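Local coordinates for protein SusD homolog (Bacteroides thetaiotaomicron, PDB 4MRU) that probably binds mucin O-glycans at the cell surface as a SusD-like outer-membrane lipoprotein, and carries a magnesium site, at residues Y22-T27 against Y95-H100; N146-S151 against S473-N478; A239-A244 against D320-M325; G297-F302 against V445-G450. All blocks are in the same frame, centred on the assembly; numbering follows the deposited sequence. Where two conformers were deposited one is given.

The four contacts lie in a largely helical, SusD-like chain of the TPR clan: contacts 1, 2 and 4 toward the periphery, 3 nearer the middle, none at the magnesium site. Contact 1 closes first along the chain, joining the N-terminal helix 24-32 to helix 81-100. Contact 2 then opens and is closed only by helix 473-486, so that contacts 3 and 4 are nested inside its loop; these two interleave, their segments alternating in sequence. Centres of contacts 1 and 3 are about 21 Å apart, those of contacts 1 and 4 about 45 Å. Helix 24-32 links contacts 1 and 3, since its far end touches the two-stranded sheet. Together they tie distant parts of the sequence into one compact body.

Contact 1: Y22-T27 against Y95-H100; sequences YDLGST and YAVLQH
Residues 22-27 turn from a short extended lead into the first turn of helix 24-32, and this corner sits against the C-terminal turn of helix 81-100; the nearest CA atoms are those of Leu24 and Val97, 6.9 Å apart. The motif is an N-capped helix start set against a helix end, in the helical SusD-like fold. Asp23 is the N-cap, a role that suits its short carboxylate: OD2 accepts from Ser26 N at 2.8 Å through its anti lone pair. Just before it, Tyr22 places CG anti to its backbone N (chi1 172°), which carries the ring across to His100. The two rings form a face-to-face stack, centroids 3.7 Å apart and planes only 10° from parallel. Histidine suits this place because it can stack and bond at once: ND1 donates to Ala96 O at 2.8 Å, in the ring plane, which fixes the imidazole's rotation. The small Ala96 lets the tyrosine ring come close, its CB 3.8 Å from Tyr22 CE1, while the phenol OH bonds to Glu101. Deeper in, branched side chains cross obliquely, and methyl meets methyl where Thr27 CG2 lies 3.6 Å from Val97 CG2.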
loop_
_atom_site.group_PDB
_atom_site.type_symbol
_atom_site.label_atom_id
_atom_site.label_comp_id
_atom_site.label_asym_id
_atom_site.label_seq_id
_atom_site.Cartn_x
_atom_site.Cartn_y
_atom_site.Cartn_z
ATOM N N TYR A 22 -23.698 5.810 -20.893
ATOM C CA TYR A 22 -22.330 6.310 -20.639
ATOM C C TYR A 22 -22.239 7.764 -20.134
ATOM O O TYR A 22 -22.834 8.678 -20.701
ATOM C CB TYR A 22 -21.490 6.181 -21.913
ATOM C CG TYR A 22 -20.126 6.832 -21.815
ATOM C CD1 TYR A 22 -19.071 6.222 -21.104
ATOM C CD2 TYR A 22 -19.894 8.067 -22.399
ATOM C CE1 TYR A 22 -17.822 6.827 -21.013
ATOM C CE2 TYR A 22 -18.659 8.684 -22.304
ATOM C CZ TYR A 22 -17.627 8.055 -21.622
ATOM O OH TYR A 22 -16.409 8.663 -21.548
ATOM N N ASP A 23 -21.441 7.957 -19.091
ATOM C CA ASP A 23 -21.194 9.260 -18.529
ATOM C C ASP A 23 -19.720 9.314 -18.113
ATOM O O ASP A 23 -19.267 8.477 -17.314
ATOM C CB ASP A 23 -22.084 9.510 -17.310
ATOM C CG ASP A 23 -21.783 10.828 -16.660
ATOM O OD1 ASP A 23 -22.160 11.849 -17.236
ATOM O OD2 ASP A 23 -21.110 10.866 -15.614
ATOM N N LEU A 24 -18.975 10.290 -18.634
ATOM C CA LEU A 24 -17.517 10.300 -18.440
ATOM C C LEU A 24 -17.188 10.451 -16.965
ATOM O O LEU A 24 -16.336 9.753 -16.444
ATOM C CB LEU A 24 -16.885 11.406 -19.253
ATOM C CG LEU A 24 -15.395 11.670 -19.072
ATOM C CD1 LEU A 24 -14.525 10.454 -19.342
ATOM C CD2 LEU A 24 -15.017 12.794 -20.012
ATOM N N GLY A 25 -17.910 11.342 -16.294
ATOM C CA GLY A 25 -17.748 11.530 -14.863
ATOM C C GLY A 25 -17.940 10.286 -14.024
ATOM O O GLY A 25 -17.132 10.004 -13.128
ATOM N N SER A 26 -19.031 9.559 -14.270
ATOM C CA SER A 26 -19.296 8.324 -13.520
ATOM C C SER A 26 -18.207 7.277 -13.807
ATOM O O SER A 26 -17.832 6.510 -12.908
ATOM C CB SER A 26 -20.717 7.765 -13.776
ATOM O OG SER A 26 -20.922 7.489 -15.130
ATOM N N THR A 27 -17.673 7.288 -15.019
ATOM C CA THR A 27 -16.678 6.334 -15.429
ATOM C C THR A 27 -15.337 6.628 -14.734
ATOM O O THR A 27 -14.670 5.733 -14.199
ATOM C CB THR A 27 -16.530 6.344 -16.967
ATOM O OG1 THR A 27 -17.753 5.901 -17.565
ATOM C CG2 THR A 27 -15.430 5.431 -17.386
ATOM N N TYR A 95 -12.112 1.019 -21.241
ATOM C CA TYR A 95 -12.449 0.974 -22.661
ATOM C C TYR A 95 -13.630 1.866 -23.032
ATOM O O TYR A 95 -13.705 2.322 -24.174
ATOM C CB TYR A 95 -12.673 -0.486 -23.116
ATOM C CG TYR A 95 -11.334 -1.266 -23.292
ATOM C CD1 TYR A 95 -10.276 -0.720 -24.033
ATOM C CD2 TYR A 95 -11.148 -2.561 -22.759
ATOM C CE1 TYR A 95 -9.072 -1.406 -24.203
ATOM C CE2 TYR A 95 -9.947 -3.254 -22.936
ATOM C CZ TYR A 95 -8.913 -2.666 -23.650
ATOM O OH TYR A 95 -7.728 -3.320 -23.848
ATOM N N ALA A 96 -14.527 2.170 -22.088
ATOM C CA ALA A 96 -15.606 3.122 -22.342
ATOM C C ALA A 96 -15.025 4.504 -22.630
ATOM O O ALA A 96 -15.451 5.200 -23.568
ATOM C CB ALA A 96 -16.594 3.182 -21.173
ATOM N N VAL A 97 -14.027 4.899 -21.856
ATOM C CA VAL A 97 -13.391 6.176 -22.105
ATOM C C VAL A 97 -12.775 6.208 -23.472
ATOM O O VAL A 97 -12.959 7.203 -24.227
ATOM C CB VAL A 97 -12.291 6.502 -21.063
ATOM C CG1 VAL A 97 -11.630 7.832 -21.380
ATOM C CG2 VAL A 97 -12.867 6.525 -19.660
ATOM N N LEU A 98 -12.046 5.136 -23.810
ATOM C CA LEU A 98 -11.357 5.062 -25.099
ATOM C C LEU A 98 -12.317 5.009 -26.278
ATOM O O LEU A 98 -12.045 5.580 -27.305
ATOM C CB LEU A 98 -10.444 3.852 -25.154
ATOM C CG LEU A 98 -8.982 4.084 -24.745
ATOM C CD1 LEU A 98 -8.779 4.773 -23.392
ATOM C CD2 LEU A 98 -8.317 2.715 -24.781
ATOM N N GLN A 99 -13.477 4.422 -26.121
ATOM C CA GLN A 99 -14.368 4.355 -27.253
ATOM C C GLN A 99 -15.243 5.629 -27.381
ATOM O O GLN A 99 -15.705 5.956 -28.485
ATOM C CB GLN A 99 -15.128 3.013 -27.218
ATOM C CG GLN A 99 -16.484 2.989 -26.573
ATOM C CD GLN A 99 -16.983 1.568 -26.350
ATOM O OE1 GLN A 99 -16.198 0.630 -26.086
ATOM N NE2 GLN A 99 -18.296 1.399 -26.453
ATOM N N HIS A 100 -15.371 6.434 -26.324
ATOM C CA HIS A 100 -16.216 7.643 -26.405
ATOM C C HIS A 100 -15.477 8.969 -26.503
ATOM O O HIS A 100 -16.061 9.942 -26.951
ATOM C CB HIS A 100 -17.109 7.747 -25.184
ATOM C CG HIS A 100 -18.197 6.749 -25.157
ATOM N ND1 HIS A 100 -18.015 5.474 -24.670
ATOM C CD2 HIS A 100 -19.487 6.824 -25.564
ATOM C CE1 HIS A 100 -19.148 4.803 -24.779
ATOM N NE2 HIS A 100 -20.054 5.599 -25.318
#

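Contact 2: N146-S151 against S473-N478; sequences NAAYDS and SFHLNN
This is a surface contact between a loop and a helix: residues 146-151, the irregular lead into helix 152-173, lie along the first turns of helix 473-486, late in the chain of the SusD-like fold. No direct hydrogen bond spans the two segments; the His475 ring makes the largest contact, helped by Tyr149 on Leu476 and one water, while Asn472 ND2, just before the helix segment, holds Ala147 O by a hydrogen bond. His475 points at the loop, with CG anti to its carbonyl carbon (chi1 -67°), and its imidazole lies flat over the Ala147-Ala148 peptide. Ala148 N stands 3.5 Å above the ring plane, over its centre, and Ala147 C lies 3.3 Å above it, toward the rim. Alanine suits this part of the loop because its small side chain allows such close approach: Ala148 CB is 3.5 Å from His475 ND1. An alanine in place of His475 would remove the imidazole and would probably lose the flat cover over this peptide, loosening the loop from the helix. Next along, Tyr149 runs beside Leu476; its OH, hydrogen-bonded to Glu468, also touches the leucine CD1 at 3.6 Å, so the phenol serves both a polar and an apolar neighbour. A water completes the joint, accepting from Tyr149 N at 2.7 Å and donating to His475 O at 2.9 Å.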
loop_
_atom_site.group_PDB
_atom_site.type_symbol
_atom_site.label_atom_id
_atom_site.label_comp_id
_atom_site.label_asym_id
_atom_site.label_seq_id
_atom_site.Cartn_x
_atom_site.Cartn_y
_atom_site.Cartn_z
ATOM N N ASN A 146 -9.920 -16.190 -20.292
ATOM C CA ASN A 146 -9.609 -14.771 -20.434
ATOM C C ASN A 146 -8.238 -14.431 -21.153
ATOM O O ASN A 146 -8.044 -14.886 -22.259
ATOM C CB ASN A 146 -9.721 -14.125 -19.071
ATOM C CG ASN A 146 -10.262 -12.742 -19.154
ATOM O OD1 ASN A 146 -10.252 -12.146 -20.225
ATOM N ND2 ASN A 146 -10.761 -12.218 -18.031
ATOM N N ALA A 147 -7.307 -13.661 -20.563
ATOM C CA ALA A 147 -6.162 -13.099 -21.325
ATOM C C ALA A 147 -4.759 -13.567 -20.884
ATOM O O ALA A 147 -4.569 -14.087 -19.791
ATOM C CB ALA A 147 -6.217 -11.574 -21.261
ATOM N N ALA A 148 -3.783 -13.350 -21.759
ATOM C CA ALA A 148 -2.400 -13.687 -21.509
ATOM C C ALA A 148 -1.821 -12.749 -20.494
ATOM O O ALA A 148 -2.184 -11.557 -20.457
ATOM C CB ALA A 148 -1.580 -13.608 -22.807
ATOM N N TYR A 149 -0.865 -13.258 -19.725
ATOM C CA TYR A 149 -0.222 -12.465 -18.676
ATOM C C TYR A 149 1.095 -11.855 -19.126
ATOM O O TYR A 149 1.814 -12.465 -19.866
ATOM C CB TYR A 149 0.108 -13.342 -17.475
ATOM C CG TYR A 149 -1.020 -13.881 -16.645
ATOM C CD1 TYR A 149 -2.084 -14.549 -17.202
ATOM C CD2 TYR A 149 -0.964 -13.800 -15.240
ATOM C CE1 TYR A 149 -3.092 -15.059 -16.426
ATOM C CE2 TYR A 149 -1.941 -14.344 -14.465
ATOM C CZ TYR A 149 -3.015 -14.960 -15.063
ATOM O OH TYR A 149 -4.016 -15.533 -14.307
ATOM N N ASP A 150 1.393 -10.635 -18.694
ATOM C CA ASP A 150 2.716 -10.056 -18.876
ATOM C C ASP A 150 3.598 -10.369 -17.670
ATOM O O ASP A 150 3.127 -10.403 -16.537
ATOM C CB ASP A 150 2.681 -8.551 -18.993
ATOM C CG ASP A 150 1.900 -8.022 -20.222
ATOM O OD1 ASP A 150 1.582 -8.777 -21.152
ATOM O OD2 ASP A 150 1.608 -6.793 -20.199
ATOM N N SER A 151 4.897 -10.475 -17.909
ATOM C CA SER A 151 5.842 -10.511 -16.808
ATOM C C SER A 151 5.744 -9.233 -15.973
ATOM O O SER A 151 5.391 -8.172 -16.480
ATOM C CB SER A 151 7.262 -10.731 -17.313
ATOM O OG SER A 151 7.814 -9.583 -17.922
ATOM N N SER A 473 -6.693 -21.573 -18.203
ATOM C CA SER A 473 -5.619 -22.482 -17.813
ATOM C C SER A 473 -4.393 -22.447 -18.756
ATOM O O SER A 473 -3.248 -22.550 -18.286
ATOM C CB SER A 473 -6.127 -23.927 -17.723
ATOM O OG SER A 473 -6.579 -24.368 -18.977
ATOM N N PHE A 474 -4.592 -22.248 -20.052
ATOM C CA PHE A 474 -3.439 -22.041 -20.964
ATOM C C PHE A 474 -2.584 -20.800 -20.555
ATOM O O PHE A 474 -1.355 -20.886 -20.331
ATOM C CB PHE A 474 -3.945 -21.948 -22.402
ATOM C CG PHE A 474 -2.860 -21.771 -23.429
ATOM C CD1 PHE A 474 -2.399 -20.501 -23.733
ATOM C CD2 PHE A 474 -2.320 -22.866 -24.115
ATOM C CE1 PHE A 474 -1.402 -20.307 -24.672
ATOM C CE2 PHE A 474 -1.339 -22.676 -25.074
ATOM C CZ PHE A 474 -0.878 -21.385 -25.348
ATOM N N HIS A 475 -3.241 -19.655 -20.475
ATOM C CA HIS A 475 -2.576 -18.421 -20.069
ATOM C C HIS A 475 -2.035 -18.509 -18.621
ATOM O O HIS A 475 -0.902 -18.083 -18.339
ATOM C CB HIS A 475 -3.520 -17.254 -20.216
ATOM C CG HIS A 475 -3.880 -16.944 -21.635
ATOM N ND1 HIS A 475 -2.939 -16.846 -22.637
ATOM C CD2 HIS A 475 -5.074 -16.657 -22.213
ATOM C CE1 HIS A 475 -3.537 -16.512 -23.769
ATOM N NE2 HIS A 475 -4.829 -16.390 -23.540
ATOM N N LEU A 476 -2.816 -19.072 -17.725
ATOM C CA LEU A 476 -2.351 -19.186 -16.352
ATOM C C LEU A 476 -1.071 -20.061 -16.266
ATOM O O LEU A 476 -0.103 -19.691 -15.601
ATOM C CB LEU A 476 -3.452 -19.732 -15.460
ATOM C CG LEU A 476 -2.917 -20.052 -14.068
ATOM C CD1 LEU A 476 -2.630 -18.744 -13.329
ATOM C CD2 LEU A 476 -3.879 -20.925 -13.311
ATOM N N ASN A 477 -1.062 -21.191 -16.969
ATOM C CA ASN A 477 0.102 -22.062 -16.973
ATOM C C ASN A 477 1.398 -21.341 -17.425
ATOM O O ASN A 477 2.466 -21.498 -16.805
ATOM C CB ASN A 477 -0.154 -23.301 -17.842
ATOM C CG ASN A 477 1.031 -24.218 -17.862
ATOM O OD1 ASN A 477 1.339 -24.848 -16.861
ATOM N ND2 ASN A 477 1.755 -24.233 -18.985
ATOM N N ASN A 478 1.297 -20.572 -18.511
ATOM C CA ASN A 478 2.409 -19.736 -18.969
ATOM C C ASN A 478 2.771 -18.674 -17.934
ATOM O O ASN A 478 3.943 -18.423 -17.694
ATOM C CB ASN A 478 2.092 -19.083 -20.343
ATOM C CG ASN A 478 2.064 -20.109 -21.461
ATOM O OD1 ASN A 478 2.787 -21.112 -21.409
ATOM N ND2 ASN A 478 1.226 -19.882 -22.483
HETATM O O HOH W 1 -0.038 -15.867 -19.959
#

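Contact 3: A239-A244 against D320-M325; sequences ALFHVA and DPYVWM. With EDO (1,2-ethanediol), chain F.
Strands 239-241 and 322-325 run antiparallel, their axes 4.7 Å apart at closest, and make a small two-stranded sheet broken by a classic beta bulge. Phe241 and Tyr322 are a hydrogen-bonded pair, Leu240 and Val323 a non-hydrogen-bonded one; beyond them both Trp324 and Met325, a selenomethionine in the crystal, face Ala239. The helical psi of Trp324, -54°, makes the extra bump in its strand. Ala239 O meets this bulge, accepting from Trp324 N at 2.8 Å and more weakly from Met325 N at 3.3 Å. The small methyl of alanine suits a place faced by two residues, Ala239 CB lying 4.0 Å from Trp324 CB. On one face of the sheet Leu240 spreads its two methyls over neighbouring bumps, CD2 against Pro321 CG at 3.7 Å and CD1 against Val323 CG1 at 4.2 Å, so that the leucine fork lies between Pro321 and Val323 on that face. On the other face Phe241 and Tyr322 lie side by side, touching CD2 to CD2 at 3.9 Å, and Val243 crosses the tyrosine at about a right angle, its CG1 also resting on a face of the Phe241 ring. Phe241 CB fits against the indole, 3.6 Å from Trp324 NE1. O2 of a bound ethanediol, probably from the crystallisation liquor, donates a hydrogen bond to Trp324 O. Around the sheet, Phe198 of helix 192-209 packs on Ala239 and Met325, while Gln32 of helix 24-32 touches both Phe241 and Trp324.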
loop_
_atom_site.group_PDB
_atom_site.type_symbol
_atom_site.label_atom_id
_atom_site.label_comp_id
_atom_site.label_asym_id
_atom_site.label_seq_id
_atom_site.Cartn_x
_atom_site.Cartn_y
_atom_site.Cartn_z
ATOM N N ALA A 239 -3.090 13.370 -2.868
ATOM C CA ALA A 239 -4.089 12.719 -3.705
ATOM C C ALA A 239 -5.042 11.933 -2.799
ATOM O O ALA A 239 -4.641 10.919 -2.205
ATOM C CB ALA A 239 -3.434 11.793 -4.679
ATOM N N LEU A 240 -6.266 12.438 -2.676
ATOM C CA LEU A 240 -7.292 11.819 -1.878
ATOM C C LEU A 240 -8.490 11.610 -2.765
ATOM O O LEU A 240 -8.880 12.541 -3.509
ATOM C CB LEU A 240 -7.712 12.725 -0.744
ATOM C CG LEU A 240 -6.970 12.786 0.581
ATOM C CD1 LEU A 240 -5.494 12.940 0.402
ATOM C CD2 LEU A 240 -7.584 13.960 1.348
ATOM N N PHE A 241 -9.127 10.440 -2.672
ATOM C CA PHE A 241 -10.410 10.211 -3.343
ATOM C C PHE A 241 -11.493 10.561 -2.341
ATOM O O PHE A 241 -11.712 9.860 -1.351
ATOM C CB PHE A 241 -10.516 8.778 -3.872
ATOM C CG PHE A 241 -11.825 8.439 -4.509
ATOM C CD1 PHE A 241 -12.398 9.271 -5.476
ATOM C CD2 PHE A 241 -12.471 7.247 -4.185
ATOM C CE1 PHE A 241 -13.575 8.937 -6.102
ATOM C CE2 PHE A 241 -13.656 6.908 -4.811
ATOM C CZ PHE A 241 -14.213 7.753 -5.754
ATOM N N HIS A 242 -12.166 11.673 -2.594
ATOM C CA HIS A 242 -13.214 12.146 -1.742
ATOM C C HIS A 242 -14.527 11.487 -2.105
ATOM O O HIS A 242 -14.874 11.317 -3.298
ATOM C CB HIS A 242 -13.372 13.674 -1.897
ATOM C CG HIS A 242 -12.124 14.436 -1.636
ATOM N ND1 HIS A 242 -11.169 14.628 -2.602
ATOM C CD2 HIS A 242 -11.649 15.028 -0.516
ATOM C CE1 HIS A 242 -10.172 15.336 -2.105
ATOM N NE2 HIS A 242 -10.428 15.572 -0.837
ATOM N N VAL A 243 -15.296 11.140 -1.093
ATOM C CA VAL A 243 -16.515 10.432 -1.327
ATOM C C VAL A 243 -17.594 10.933 -0.369
ATOM O O VAL A 243 -17.271 11.348 0.739
ATOM C CB VAL A 243 -16.342 8.924 -1.101
ATOM C CG1 VAL A 243 -15.450 8.315 -2.170
ATOM C CG2 VAL A 243 -15.786 8.653 0.287
ATOM N N ALA A 244 -18.848 10.892 -0.822
ATOM C CA ALA A 244 -20.004 11.276 0.003
ATOM C C ALA A 244 -20.229 10.252 1.102
ATOM O O ALA A 244 -20.632 10.602 2.197
ATOM C CB ALA A 244 -21.249 11.431 -0.864
ATOM N N ASP A 320 -14.886 10.077 5.600
ATOM C CA ASP A 320 -13.469 10.208 5.368
ATOM C C ASP A 320 -13.104 9.893 3.906
ATOM O O ASP A 320 -13.732 9.024 3.293
ATOM C CB ASP A 320 -12.705 9.240 6.232
ATOM C CG ASP A 320 -12.797 9.557 7.716
ATOM O OD1 ASP A 320 -13.322 10.615 8.106
ATOM O OD2 ASP A 320 -12.300 8.726 8.499
ATOM N N PRO A 321 -12.063 10.557 3.355
ATOM C CA PRO A 321 -11.574 10.243 2.013
ATOM C C PRO A 321 -10.683 9.010 2.032
ATOM O O PRO A 321 -10.289 8.577 3.111
ATOM C CB PRO A 321 -10.753 11.473 1.655
ATOM C CG PRO A 321 -10.240 11.943 2.988
ATOM C CD PRO A 321 -11.360 11.716 3.935
ATOM N N TYR A 322 -10.414 8.432 0.863
ATOM C CA TYR A 322 -9.419 7.412 0.735
ATOM C C TYR A 322 -8.093 8.075 0.334
ATOM O O TYR A 322 -8.056 8.830 -0.664
ATOM C CB TYR A 322 -9.831 6.382 -0.301
ATOM C CG TYR A 322 -11.076 5.619 -0.003
ATOM C CD1 TYR A 322 -11.042 4.441 0.744
ATOM C CD2 TYR A 322 -12.301 6.035 -0.492
ATOM C CE1 TYR A 322 -12.204 3.713 1.003
ATOM C CE2 TYR A 322 -13.474 5.342 -0.198
ATOM C CZ TYR A 322 -13.407 4.154 0.528
ATOM O OH TYR A 322 -14.568 3.443 0.804
ATOM N N VAL A 323 -7.011 7.784 1.057
ATOM C CA VAL A 323 -5.750 8.511 0.871
ATOM C C VAL A 323 -4.863 7.718 -0.055
ATOM O O VAL A 323 -4.420 6.617 0.294
ATOM C CB VAL A 323 -5.043 8.796 2.232
ATOM C CG1 VAL A 323 -3.712 9.521 2.040
ATOM C CG2 VAL A 323 -5.937 9.611 3.180
ATOM N N TRP A 324 -4.604 8.260 -1.253
ATOM C CA TRP A 324 -3.743 7.567 -2.216
ATOM C C TRP A 324 -2.240 7.840 -2.036
ATOM O O TRP A 324 -1.467 6.927 -1.955
ATOM C CB TRP A 324 -4.084 7.987 -3.610
ATOM C CG TRP A 324 -5.446 7.577 -4.107
ATOM C CD1 TRP A 324 -6.428 6.976 -3.419
ATOM C CD2 TRP A 324 -5.929 7.775 -5.421
ATOM N NE1 TRP A 324 -7.527 6.772 -4.234
ATOM C CE2 TRP A 324 -7.222 7.245 -5.482
ATOM C CE3 TRP A 324 -5.380 8.339 -6.569
ATOM C CZ2 TRP A 324 -7.994 7.272 -6.663
ATOM C CZ3 TRP A 324 -6.099 8.320 -7.743
ATOM C CH2 TRP A 324 -7.402 7.804 -7.781
HETATM N N MSE A 325 -1.840 9.101 -2.020
HETATM C CA MSE A 325 -0.429 9.457 -1.977
HETATM C C MSE A 325 -0.297 10.780 -1.298
HETATM O O MSE A 325 -0.999 11.728 -1.619
HETATM C CB MSE A 325 0.130 9.518 -3.395
HETATM C CG MSE A 325 1.570 10.029 -3.297
HETATM SE SE MSE A 325 3.041 8.782 -3.594
HETATM C CE MSE A 325 2.222 7.889 -5.166
HETATM C C1 EDO F . -2.197 4.255 -4.920
HETATM O O1 EDO F . -1.645 2.936 -4.832
HETATM C C2 EDO F . -2.839 4.442 -3.590
HETATM O O2 EDO F . -1.750 4.391 -2.686
#

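Contact 4: G297-F302 against V445-G450; sequences GINSPF and VVVNKG
The loop between strand 289-290 and helix 304-309 is pinned here to the loop between helices 427-437 and 466-471, by one carbonyl at one end and one lysine at the other. Gly297 O accepts two consecutive backbone donors: Val447 N at 2.9 Å, nearly straight at 173°, and Val446 N, also at 2.9 Å but more bent at 136°. Only glycine fits comfortably, for its phi is positive and a CB would collide with Val445 CB. Beside this doubly accepting carbonyl the valines give the joint its apolar side, with Val446 CG2 3.9 Å from Ile298 CG2. At the other end Asn299 and Lys449 meet tip to tip. The extended lysine brings NZ to Asn299 OD1 at 2.9 Å, in the carbonyl plane and on a lone pair. Asparagine suits the place because its amide offers an acceptor and a donor together: ND2 gives a hydrogen to a water at 2.8 Å and a weak bond back to Ile298 O, which also accepts from Lys68 NZ. The same water takes a weak bond from Lys449 NZ, and that ammonium has a further weak partner in Leu66 O. Replacing Asn299 by leucine would remove both amide functions and would probably leave the lysine less firmly tied to this loop. Each loop also braces itself by a side-chain-to-backbone turn: Ser300 OG accepts from Phe302 N at 3.0 Å, an ST turn, and Asn448 OD1 from Gly450 N at 2.8 Å, an Asx turn.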
loop_
_atom_site.group_PDB
_atom_site.type_symbol
_atom_site.label_atom_id
_atom_site.label_comp_id
_atom_site.label_asym_id
_atom_site.label_seq_id
_atom_site.Cartn_x
_atom_site.Cartn_y
_atom_site.Cartn_z
ATOM N N GLY A 297 -2.327 -13.297 12.871
ATOM C CA GLY A 297 -2.032 -14.705 12.576
ATOM C C GLY A 297 -2.225 -15.692 13.722
ATOM O O GLY A 297 -1.295 -16.406 14.114
ATOM N N ILE A 298 -3.453 -15.749 14.215
ATOM C CA ILE A 298 -3.822 -16.519 15.344
ATOM C C ILE A 298 -5.189 -17.164 15.100
ATOM O O ILE A 298 -5.872 -16.758 14.194
ATOM C CB ILE A 298 -3.963 -15.628 16.583
ATOM C CG1 ILE A 298 -5.033 -14.561 16.358
ATOM C CG2 ILE A 298 -2.608 -14.997 16.953
ATOM C CD1 ILE A 298 -5.455 -13.812 17.605
ATOM N N ASN A 299 -5.550 -18.138 15.943
ATOM C CA ASN A 299 -6.905 -18.668 16.051
ATOM C C ASN A 299 -7.315 -18.486 17.504
ATOM O O ASN A 299 -7.053 -19.334 18.335
ATOM C CB ASN A 299 -6.986 -20.143 15.631
ATOM C CG ASN A 299 -6.692 -20.399 14.136
ATOM O OD1 ASN A 299 -6.331 -21.511 13.771
ATOM N ND2 ASN A 299 -6.912 -19.441 13.306
ATOM N N SER A 300 -7.880 -17.336 17.850
ATOM C CA SER A 300 -8.181 -17.052 19.244
ATOM C C SER A 300 -9.188 -18.040 19.817
ATOM O O SER A 300 -10.155 -18.373 19.146
ATOM C CB SER A 300 -8.766 -15.641 19.403
ATOM O OG SER A 300 -9.155 -15.380 20.756
ATOM N N PRO A 301 -9.017 -18.446 21.091
ATOM C CA PRO A 301 -10.054 -19.251 21.789
ATOM C C PRO A 301 -11.137 -18.418 22.408
ATOM O O PRO A 301 -12.051 -18.953 23.005
ATOM C CB PRO A 301 -9.260 -19.930 22.906
ATOM C CG PRO A 301 -8.190 -18.927 23.236
ATOM C CD PRO A 301 -7.849 -18.190 21.956
ATOM N N PHE A 302 -11.050 -17.101 22.306
ATOM C CA PHE A 302 -12.061 -16.226 22.899
ATOM C C PHE A 302 -13.218 -15.924 21.933
ATOM O O PHE A 302 -13.241 -16.440 20.800
ATOM C CB PHE A 302 -11.346 -14.971 23.392
ATOM C CG PHE A 302 -10.364 -15.261 24.494
ATOM C CD1 PHE A 302 -10.765 -15.936 25.645
ATOM C CD2 PHE A 302 -9.030 -14.954 24.348
ATOM C CE1 PHE A 302 -9.854 -16.244 26.645
ATOM C CE2 PHE A 302 -8.119 -15.249 25.342
ATOM C CZ PHE A 302 -8.528 -15.880 26.497
ATOM N N VAL A 445 3.639 -14.588 12.484
ATOM C CA VAL A 445 2.361 -15.199 12.766
ATOM C C VAL A 445 2.581 -16.339 13.784
ATOM O O VAL A 445 3.670 -16.916 13.871
ATOM C CB VAL A 445 1.626 -15.749 11.519
ATOM C CG1 VAL A 445 1.391 -14.642 10.508
ATOM C CG2 VAL A 445 2.408 -16.902 10.888
ATOM N N VAL A 446 1.525 -16.657 14.526
ATOM C CA VAL A 446 1.537 -17.812 15.401
ATOM C C VAL A 446 1.139 -19.098 14.675
ATOM O O VAL A 446 1.818 -20.111 14.753
ATOM C CB VAL A 446 0.597 -17.551 16.591
ATOM C CG1 VAL A 446 0.584 -18.760 17.491
ATOM C CG2 VAL A 446 1.059 -16.276 17.313
ATOM N N VAL A 447 0.006 -19.033 13.987
ATOM C CA VAL A 447 -0.525 -20.128 13.242
ATOM C C VAL A 447 -0.193 -19.937 11.763
ATOM O O VAL A 447 -0.765 -19.075 11.082
ATOM C CB VAL A 447 -2.039 -20.207 13.440
ATOM C CG1 VAL A 447 -2.596 -21.417 12.712
ATOM C CG2 VAL A 447 -2.396 -20.324 14.924
ATOM N N ASN A 448 0.799 -20.691 11.291
ATOM C CA ASN A 448 1.226 -20.622 9.887
ATOM C C ASN A 448 0.641 -21.781 9.174
ATOM O O ASN A 448 1.197 -22.895 9.214
ATOM C CB ASN A 448 2.766 -20.604 9.733
ATOM C CG ASN A 448 3.181 -20.564 8.289
ATOM O OD1 ASN A 448 2.343 -20.768 7.362
ATOM N ND2 ASN A 448 4.488 -20.389 8.058
ATOM N N LYS A 449 -0.503 -21.547 8.536
ATOM C CA LYS A 449 -1.185 -22.590 7.786
ATOM C C LYS A 449 -0.941 -22.414 6.312
ATOM O O LYS A 449 -1.656 -23.002 5.501
ATOM C CB LYS A 449 -2.687 -22.576 8.102
ATOM C CG LYS A 449 -3.057 -23.109 9.481
ATOM C CD LYS A 449 -4.491 -22.674 9.815
ATOM C CE LYS A 449 -5.122 -23.510 10.931
ATOM N NZ LYS A 449 -6.492 -23.006 11.305
ATOM N N GLY A 450 0.124 -21.688 5.958
ATOM C CA GLY A 450 0.487 -21.505 4.554
ATOM C C GLY A 450 1.061 -22.733 3.840
ATOM O O GLY A 450 1.555 -23.673 4.471
HETATM O O HOH W 2 -6.683 -19.745 10.532
#